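Local coordinates for extracellular fatty acid-binding protein (Gallus gallus, PDB 3SAO) that binds bacterial ferric siderophores, probably as an antibacterial defence, and also binds long-chain fatty acids and lysophosphatidic acid, at residues E85-D90 against R129-E134; K92-I97 against M125-K130; H109-Y114 against R133-T138. One frame throughout, in Å; residues are numbered along the deposited sequence.

Contact 1 of 3, residues E85-D90 against R129-E134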
# COMPACT_ATOMS: atom_id res chain seq x y z
N GLU A 85 -3.55 2.51 9.29
CA GLU A 85 -4.34 3.71 9.56
C GLU A 85 -4.49 4.49 8.28
O GLU A 85 -3.49 4.80 7.60
CB GLU A 85 -3.64 4.61 10.58
CG GLU A 85 -3.10 3.88 11.77
CD GLU A 85 -2.21 4.75 12.63
OE1 GLU A 85 -1.14 4.23 13.02
OE2 GLU A 85 -2.58 5.93 12.88
N VAL A 86 -5.70 4.95 8.02
CA VAL A 86 -5.97 5.79 6.89
C VAL A 86 -5.76 7.21 7.41
O VAL A 86 -6.47 7.68 8.31
CB VAL A 86 -7.41 5.62 6.35
CG1 VAL A 86 -7.61 6.47 5.11
CG2 VAL A 86 -7.73 4.15 6.05
N LEU A 87 -4.77 7.89 6.87
CA LEU A 87 -4.45 9.25 7.31
C LEU A 87 -5.20 10.31 6.52
O LEU A 87 -5.48 11.43 7.02
CB LEU A 87 -2.95 9.49 7.17
CG LEU A 87 -1.97 8.59 7.95
CD1 LEU A 87 -0.53 9.14 7.89
CD2 LEU A 87 -2.42 8.39 9.37
N ASP A 88 -5.52 9.97 5.29
CA ASP A 88 -6.20 10.87 4.37
C ASP A 88 -6.68 10.08 3.19
O ASP A 88 -5.95 9.20 2.70
CB ASP A 88 -5.31 11.99 3.87
CG ASP A 88 -6.12 13.14 3.26
OD1 ASP A 88 -7.09 13.53 3.90
OD2 ASP A 88 -5.86 13.58 2.12
N THR A 89 -7.88 10.42 2.72
CA THR A 89 -8.44 9.85 1.51
C THR A 89 -9.70 10.57 1.02
O THR A 89 -10.46 11.13 1.81
CB THR A 89 -8.79 8.34 1.69
OG1 THR A 89 -9.28 7.83 0.46
CG2 THR A 89 -9.82 8.13 2.76
N ASP A 90 -9.89 10.56 -0.30
CA ASP A 90 -11.13 11.05 -0.88
C ASP A 90 -12.08 9.90 -1.21
O ASP A 90 -13.17 10.14 -1.72
CB ASP A 90 -10.86 11.92 -2.11
CG ASP A 90 -10.34 11.14 -3.30
OD1 ASP A 90 -9.99 9.94 -3.16
OD2 ASP A 90 -10.26 11.76 -4.38
N ARG A 129 3.42 13.66 0.71
CA ARG A 129 4.71 14.26 1.09
C ARG A 129 4.59 15.13 2.36
O ARG A 129 5.42 15.02 3.27
CB ARG A 129 5.34 15.04 -0.07
CG ARG A 129 5.91 14.18 -1.20
CD ARG A 129 6.76 14.98 -2.18
NE ARG A 129 7.36 14.11 -3.18
CZ ARG A 129 8.46 13.38 -3.00
NH1 ARG A 129 9.13 13.42 -1.85
NH2 ARG A 129 8.91 12.61 -3.98
N LYS A 130 3.52 15.91 2.45
CA LYS A 130 3.17 16.64 3.67
C LYS A 130 3.06 15.76 4.91
O LYS A 130 3.65 16.05 5.94
CB LYS A 130 1.86 17.38 3.51
CG LYS A 130 1.51 18.27 4.69
CD LYS A 130 0.29 19.12 4.44
CE LYS A 130 -0.98 18.28 4.41
NZ LYS A 130 -2.20 19.14 4.38
N LEU A 131 2.23 14.73 4.83
CA LEU A 131 2.08 13.86 5.98
C LEU A 131 3.34 13.05 6.30
O LEU A 131 3.60 12.79 7.48
CB LEU A 131 0.89 12.94 5.78
CG LEU A 131 -0.46 13.68 5.73
CD1 LEU A 131 -1.58 12.68 5.41
CD2 LEU A 131 -0.74 14.46 7.02
N ALA A 132 4.08 12.60 5.27
CA ALA A 132 5.41 12.00 5.46
C ALA A 132 6.34 12.93 6.20
O ALA A 132 7.01 12.55 7.18
CB ALA A 132 6.02 11.60 4.10
N ARG A 133 6.46 14.17 5.72
CA ARG A 133 7.35 15.11 6.38
C ARG A 133 6.99 15.36 7.84
O ARG A 133 7.88 15.60 8.67
CB ARG A 133 7.41 16.43 5.60
CG ARG A 133 8.76 17.08 5.71
CD ARG A 133 8.96 18.23 4.71
N GLU A 134 5.71 15.29 8.17
CA GLU A 134 5.26 15.41 9.56
C GLU A 134 5.72 14.29 10.47
O GLU A 134 5.72 14.45 11.69
CB GLU A 134 3.74 15.51 9.62
CG GLU A 134 3.23 16.86 9.17
CD GLU A 134 1.79 17.11 9.55
OE1 GLU A 134 1.14 16.21 10.14
OE2 GLU A 134 1.29 18.20 9.22
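A classic beta bulge in strand 82-89 of the lipocalin barrel carries this contact, in which Leu87 and Asp88 meet Leu131 of the helix packed against the outside of the barrel. The bulge is defined by both residues facing Val96 of strand 94-103, each of them sharing a backbone hydrogen bond with Val96. Its backbone signature is the helix-like psi of Leu87, -28°, in an otherwise extended strand. As a result two consecutive residues start their side chains toward the helix, where a regular strand would turn one of them to the other face.

Between the segments a single methyl does the touching. Leu131 CD1 lies 3.9 Å from Leu87 CB and 4.1 Å from Asp88 CB, so it sits against the roots of two neighbouring side chains. Leu131 has CG anti to its carbonyl carbon (chi1 -65°), which carries the isobutyl group toward the strand. The CA atoms of Leu87 and Leu131 remain 8.1 Å apart, and the two segments bury 105 Å² in all, evidence of a light surface contact.

Asp88 contributes its methylene here, while its carboxylate is used elsewhere: OD2 is hydrogen-bonded to Tyr94 OH, a bond that anchors the far end of the tyrosine ring. Leu131 also touches Met111 of strand 106-115. The chemistry across the segments is therefore purely apolar, and the aspartate can lend carbon to the helix contact while its acid group is engaged within the sheet.

Contact 2 of 3, residues K92-I97 against M125-K130; sequences KSYAVI and MAIFRK. With NKN ((2R)-2-hydroxy-3-(phosphonooxy)propyl tetradecanoate), chain C.
Tyr94 and Ile127 cross at about a right angle, with the tyrosine ring carbon CE2 3.9 Å from the branch methyl CG2 of the isoleucine. The methyl approaches the ring obliquely. Tyr94 has CG between its backbone N and carbonyl carbon (chi1 77°), which stands the ring across the strand, leaning toward strand 82-89, where CE2 can meet Ile127.

Val96 and Phe128 meet at a slant. Val96 CG1 comes up to the edge of the Phe128 ring, near its plane, 3.8 Å from CD1, and Val96 CG2 is 4.1 Å from Phe128 CA. The same CG2 is 4.3 Å from Ile127 CG2, so the valine fork fits against both helix residues. Phe128 also packs on Met111, Leu113 and Ala16 of the neighbouring strands.

The axes of strand 94-97 and helix 125-130 run nearly parallel, 10° between their directions and 8.9 Å apart, which places the helix along the outer face of the lipocalin barrel. Ala95 and Ile97 turn the other way: Ile97 CD1 lies 3.7 Å from OAJ of the bound lysophosphatidic acid. With 179 Å² buried by carbon-to-carbon contacts, the chemistry is hydrophobic on the helix side, and the same strand presents its alternate residues to the lipid.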
# COMPACT_ATOMS: atom_id res chain seq x y z
N LYS A 92 -12.03 7.70 -3.39
CA LYS A 92 -12.33 7.66 -4.82
C LYS A 92 -11.09 7.58 -5.71
O LYS A 92 -11.09 6.83 -6.71
CB LYS A 92 -13.13 8.92 -5.21
N SER A 93 -10.07 8.37 -5.36
CA SER A 93 -8.92 8.69 -6.22
C SER A 93 -7.59 8.26 -5.60
O SER A 93 -6.69 7.82 -6.30
CB SER A 93 -8.89 10.20 -6.47
OG SER A 93 -9.12 10.46 -7.84
N TYR A 94 -7.43 8.47 -4.30
CA TYR A 94 -6.18 8.24 -3.59
C TYR A 94 -6.46 7.93 -2.12
O TYR A 94 -7.55 8.24 -1.61
CB TYR A 94 -5.27 9.49 -3.70
CG TYR A 94 -5.71 10.58 -2.75
CD1 TYR A 94 -6.79 11.39 -3.07
CD2 TYR A 94 -5.17 10.70 -1.49
CE1 TYR A 94 -7.26 12.34 -2.20
CE2 TYR A 94 -5.63 11.64 -0.61
CZ TYR A 94 -6.69 12.46 -0.98
OH TYR A 94 -7.22 13.40 -0.13
N ALA A 95 -5.47 7.39 -1.43
CA ALA A 95 -5.48 7.27 0.02
C ALA A 95 -4.04 7.21 0.54
O ALA A 95 -3.19 6.57 -0.06
CB ALA A 95 -6.21 6.03 0.47
N VAL A 96 -3.81 7.84 1.69
CA VAL A 96 -2.55 7.79 2.41
C VAL A 96 -2.70 6.89 3.64
O VAL A 96 -3.52 7.13 4.51
CB VAL A 96 -2.06 9.17 2.84
CG1 VAL A 96 -0.69 9.06 3.55
CG2 VAL A 96 -1.99 10.08 1.64
N ILE A 97 -1.89 5.83 3.68
CA ILE A 97 -2.02 4.76 4.66
C ILE A 97 -0.74 4.70 5.46
O ILE A 97 0.37 4.72 4.89
CB ILE A 97 -2.18 3.35 3.99
CG1 ILE A 97 -3.37 3.35 3.05
CG2 ILE A 97 -2.32 2.24 5.06
CD1 ILE A 97 -4.63 3.67 3.70
N MET A 125 -0.07 13.42 -4.36
CA MET A 125 1.35 13.31 -4.02
C MET A 125 1.72 14.37 -2.97
O MET A 125 2.51 14.11 -2.04
CB MET A 125 2.27 13.46 -5.25
CG MET A 125 3.77 13.35 -4.93
SD MET A 125 4.30 11.75 -4.20
CE MET A 125 3.96 10.68 -5.55
N ALA A 126 1.20 15.58 -3.15
CA ALA A 126 1.45 16.68 -2.22
C ALA A 126 0.99 16.37 -0.79
O ALA A 126 1.74 16.65 0.18
CB ALA A 126 0.82 17.97 -2.73
N ILE A 127 -0.18 15.74 -0.64
CA ILE A 127 -0.68 15.38 0.71
C ILE A 127 0.19 14.29 1.32
O ILE A 127 0.47 14.32 2.53
CB ILE A 127 -2.19 14.94 0.72
CG1 ILE A 127 -2.60 14.41 2.09
CG2 ILE A 127 -2.50 13.86 -0.27
CD1 ILE A 127 -2.41 15.38 3.19
N PHE A 128 0.56 13.31 0.51
CA PHE A 128 1.46 12.24 0.98
C PHE A 128 2.78 12.81 1.51
O PHE A 128 3.21 12.46 2.63
CB PHE A 128 1.73 11.27 -0.15
CG PHE A 128 2.60 10.12 0.23
CD1 PHE A 128 2.11 9.07 1.01
CD2 PHE A 128 3.88 10.04 -0.25
CE1 PHE A 128 2.95 7.99 1.36
CE2 PHE A 128 4.71 8.98 0.10
CZ PHE A 128 4.23 7.96 0.90
N ARG A 129 3.42 13.66 0.71
CA ARG A 129 4.71 14.26 1.09
C ARG A 129 4.59 15.13 2.36
O ARG A 129 5.42 15.02 3.27
CB ARG A 129 5.34 15.04 -0.07
CG ARG A 129 5.91 14.18 -1.20
CD ARG A 129 6.76 14.98 -2.18
NE ARG A 129 7.36 14.11 -3.18
CZ ARG A 129 8.46 13.38 -3.00
NH1 ARG A 129 9.13 13.42 -1.85
NH2 ARG A 129 8.91 12.61 -3.98
N LYS A 130 3.52 15.91 2.45
CA LYS A 130 3.17 16.64 3.67
C LYS A 130 3.06 15.76 4.91
O LYS A 130 3.65 16.05 5.94
CB LYS A 130 1.86 17.38 3.51
CG LYS A 130 1.51 18.27 4.69
CD LYS A 130 0.29 19.12 4.44
CE LYS A 130 -0.98 18.28 4.41
NZ LYS A 130 -2.20 19.14 4.38
OAA NKN C . -1.14 -2.95 4.14
OAB NKN C . -0.33 -0.72 4.03
PAC NKN C . -1.26 -1.69 3.35
OAD NKN C . -1.09 -1.82 1.85
OAE NKN C . -7.24 2.18 -0.06
OAF NKN C . -2.74 -1.12 3.55
CAG NKN C . -3.95 -1.68 3.01
CAH NKN C . -5.11 -0.69 3.14
CAI NKN C . -5.94 -0.41 1.88
OAJ NKN C . -6.20 1.00 1.72
CAK NKN C . -7.35 1.61 1.02
CAL NKN C . -8.69 1.63 1.70
CAM NKN C . -9.13 3.07 1.90
CAN NKN C . -10.30 3.20 2.87
CAO NKN C . -10.64 1.87 3.54
OAY NKN C . -5.99 -1.24 4.12

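Contact 3 of 3, residues H109-Y114 against R133-T138. With NKN ((2R)-2-hydroxy-3-(phosphonooxy)propyl tetradecanoate), chain C.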
# COMPACT_ATOMS: atom_id res chain seq x y z
N HIS A 109 7.63 0.51 10.35
CA HIS A 109 6.62 1.43 9.90
C HIS A 109 6.87 1.74 8.44
O HIS A 109 8.02 1.75 7.98
CB HIS A 109 6.62 2.75 10.71
CG HIS A 109 6.48 2.57 12.19
ND1 HIS A 109 5.26 2.36 12.81
CD2 HIS A 109 7.39 2.66 13.19
CE1 HIS A 109 5.44 2.29 14.12
NE2 HIS A 109 6.72 2.48 14.38
N MET A 110 5.78 1.96 7.72
CA MET A 110 5.87 2.45 6.34
C MET A 110 4.62 3.24 6.01
O MET A 110 3.54 2.91 6.44
CB MET A 110 6.04 1.30 5.36
CG MET A 110 6.35 1.77 3.93
SD MET A 110 6.78 0.41 2.87
CE MET A 110 8.40 -0.06 3.50
N MET A 111 4.79 4.30 5.24
CA MET A 111 3.68 5.00 4.66
C MET A 111 3.55 4.57 3.23
O MET A 111 4.57 4.45 2.51
CB MET A 111 3.93 6.49 4.72
CG MET A 111 3.85 7.02 6.10
SD MET A 111 3.95 8.82 6.17
CE MET A 111 2.65 9.39 5.07
N ARG A 112 2.32 4.42 2.78
CA ARG A 112 2.03 4.08 1.40
C ARG A 112 0.98 5.03 0.76
O ARG A 112 0.06 5.49 1.40
CB ARG A 112 1.54 2.64 1.30
CG ARG A 112 2.46 1.61 1.87
CD ARG A 112 1.92 0.21 1.62
NE ARG A 112 2.98 -0.76 1.84
CZ ARG A 112 3.30 -1.29 3.01
NH1 ARG A 112 2.60 -0.98 4.09
NH2 ARG A 112 4.33 -2.11 3.10
N LEU A 113 1.15 5.36 -0.51
CA LEU A 113 0.13 6.12 -1.25
C LEU A 113 -0.55 5.19 -2.24
O LEU A 113 0.08 4.70 -3.18
CB LEU A 113 0.77 7.30 -1.99
CG LEU A 113 -0.10 8.16 -2.89
CD1 LEU A 113 -1.30 8.79 -2.13
CD2 LEU A 113 0.81 9.24 -3.55
N TYR A 114 -1.84 4.97 -2.03
CA TYR A 114 -2.72 4.30 -2.97
C TYR A 114 -3.28 5.32 -3.99
O TYR A 114 -3.71 6.40 -3.61
CB TYR A 114 -3.88 3.62 -2.22
CG TYR A 114 -3.52 2.29 -1.60
CD1 TYR A 114 -4.10 1.11 -2.05
CD2 TYR A 114 -2.63 2.21 -0.55
CE1 TYR A 114 -3.77 -0.12 -1.50
CE2 TYR A 114 -2.28 0.95 0.02
CZ TYR A 114 -2.86 -0.19 -0.48
OH TYR A 114 -2.54 -1.42 0.01
N ARG A 133 6.46 14.17 5.72
CA ARG A 133 7.35 15.11 6.38
C ARG A 133 6.99 15.36 7.84
O ARG A 133 7.88 15.60 8.67
CB ARG A 133 7.41 16.43 5.60
CG ARG A 133 8.76 17.08 5.71
CD ARG A 133 8.96 18.23 4.71
N GLU A 134 5.71 15.29 8.17
CA GLU A 134 5.26 15.41 9.56
C GLU A 134 5.72 14.29 10.47
O GLU A 134 5.72 14.45 11.69
CB GLU A 134 3.74 15.51 9.62
CG GLU A 134 3.23 16.86 9.17
CD GLU A 134 1.79 17.11 9.55
OE1 GLU A 134 1.14 16.21 10.14
OE2 GLU A 134 1.29 18.20 9.22
N ARG A 135 6.10 13.15 9.90
CA ARG A 135 6.63 12.05 10.70
C ARG A 135 8.16 12.02 10.56
O ARG A 135 8.77 11.02 10.87
CB ARG A 135 6.00 10.72 10.28
CG ARG A 135 4.57 10.58 10.84
CD ARG A 135 3.83 9.44 10.29
NE ARG A 135 2.40 9.60 10.51
CZ ARG A 135 1.72 9.07 11.52
NH1 ARG A 135 2.30 8.31 12.44
NH2 ARG A 135 0.42 9.27 11.57
N ASN A 136 8.73 13.12 10.07
CA ASN A 136 10.17 13.27 9.80
C ASN A 136 10.77 12.23 8.86
O ASN A 136 11.92 11.84 9.00
CB ASN A 136 10.98 13.31 11.11
CG ASN A 136 10.64 14.51 11.97
OD1 ASN A 136 10.41 15.60 11.46
ND2 ASN A 136 10.60 14.32 13.28
N TYR A 137 9.99 11.80 7.87
CA TYR A 137 10.60 11.21 6.67
C TYR A 137 11.26 12.33 5.86
O TYR A 137 10.70 13.41 5.68
CB TYR A 137 9.59 10.40 5.85
CG TYR A 137 9.09 9.20 6.61
CD1 TYR A 137 9.98 8.26 7.13
CD2 TYR A 137 7.74 9.00 6.82
CE1 TYR A 137 9.52 7.18 7.89
CE2 TYR A 137 7.27 7.92 7.55
CZ TYR A 137 8.14 7.03 8.09
OH TYR A 137 7.64 5.97 8.80
N THR A 138 12.49 12.09 5.44
CA THR A 138 13.16 12.98 4.51
C THR A 138 12.80 12.61 3.07
O THR A 138 12.11 11.62 2.82
CB THR A 138 14.69 12.89 4.66
OG1 THR A 138 15.12 11.58 4.27
CG2 THR A 138 15.10 13.14 6.08
OAA NKN C . -1.14 -2.95 4.14
OAB NKN C . -0.33 -0.72 4.03
PAC NKN C . -1.26 -1.69 3.35
OAD NKN C . -1.09 -1.82 1.85
OAE NKN C . -7.24 2.18 -0.06
OAF NKN C . -2.74 -1.12 3.55
CAG NKN C . -3.95 -1.68 3.01
CAH NKN C . -5.11 -0.69 3.14
CAI NKN C . -5.94 -0.41 1.88
OAJ NKN C . -6.20 1.00 1.72
CAK NKN C . -7.35 1.61 1.02
CAL NKN C . -8.69 1.63 1.70
CAM NKN C . -9.13 3.07 1.90
CAN NKN C . -10.30 3.20 2.87
CAO NKN C . -10.64 1.87 3.54
OAY NKN C . -5.99 -1.24 4.12
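Met111 leaves strand 106-115 with its CB directed at the segment 133-138, where Tyr137 is its main partner. CG, anti to the carbonyl carbon, makes the first approach, 3.8 Å from Tyr137 CE2. SD follows, 3.7 Å from the same CE2 and 4.2 Å from Arg135 CD. The sulfur is 4.9 Å from the centroid of the Tyr137 ring and 80° off its normal, the evidence for a Met-aromatic contact made at the ring edge. At chi3 (54°) the chain bends, and the terminal CE turns to helix 122-133, where it packs against the backbone at Leu131 and Ala132.

The loop reaches this place through a Schellman motif that ends the helix. Asn136, with positive phi, is its C-prime residue; its N bonds to Arg133 O, and Tyr137 N bonds to Ala132 O. Immediately after this turn the Tyr137 side chain heads back to the barrel, its OH 3.9 Å from His109 CB. The imidazole ND1 of His109 is hydrogen-bonded to Thr100, while Arg135 makes a cation-pi contact with Phe98.

Arg112 and Tyr114 belong to the lysophosphatidic acid pocket. Arg112 NH1 donates to phosphate oxygen OAB at 2.9 Å, with a bent N-H...O angle of 131°. Tyr114 lays one ring face against the glycerol and ester part of the lipid, with OAJ 4.0 Å above the ring centre.

In the fold
All three contacts join the outside of the lipocalin barrel to helix 122-133 or the loop that follows it. Along the chain the barrel segments come first, on strands 82-89, 94-103 and 106-115, consecutive neighbours in one antiparallel sheet; the helix and loop segments come afterwards. Centres of contacts 1 and 2 are about 6 Å apart, those of 1 and 3 about 7 Å, and those of 2 and 3 about 10 Å. Contacts 1 and 2 share Arg129 and Lys130; contacts 1 and 3 share Arg133 and Glu134. The helix thus spans three strands; all three supply ligand-pocket residues, and the segments of contacts 2 and 3 touch the lipid directly.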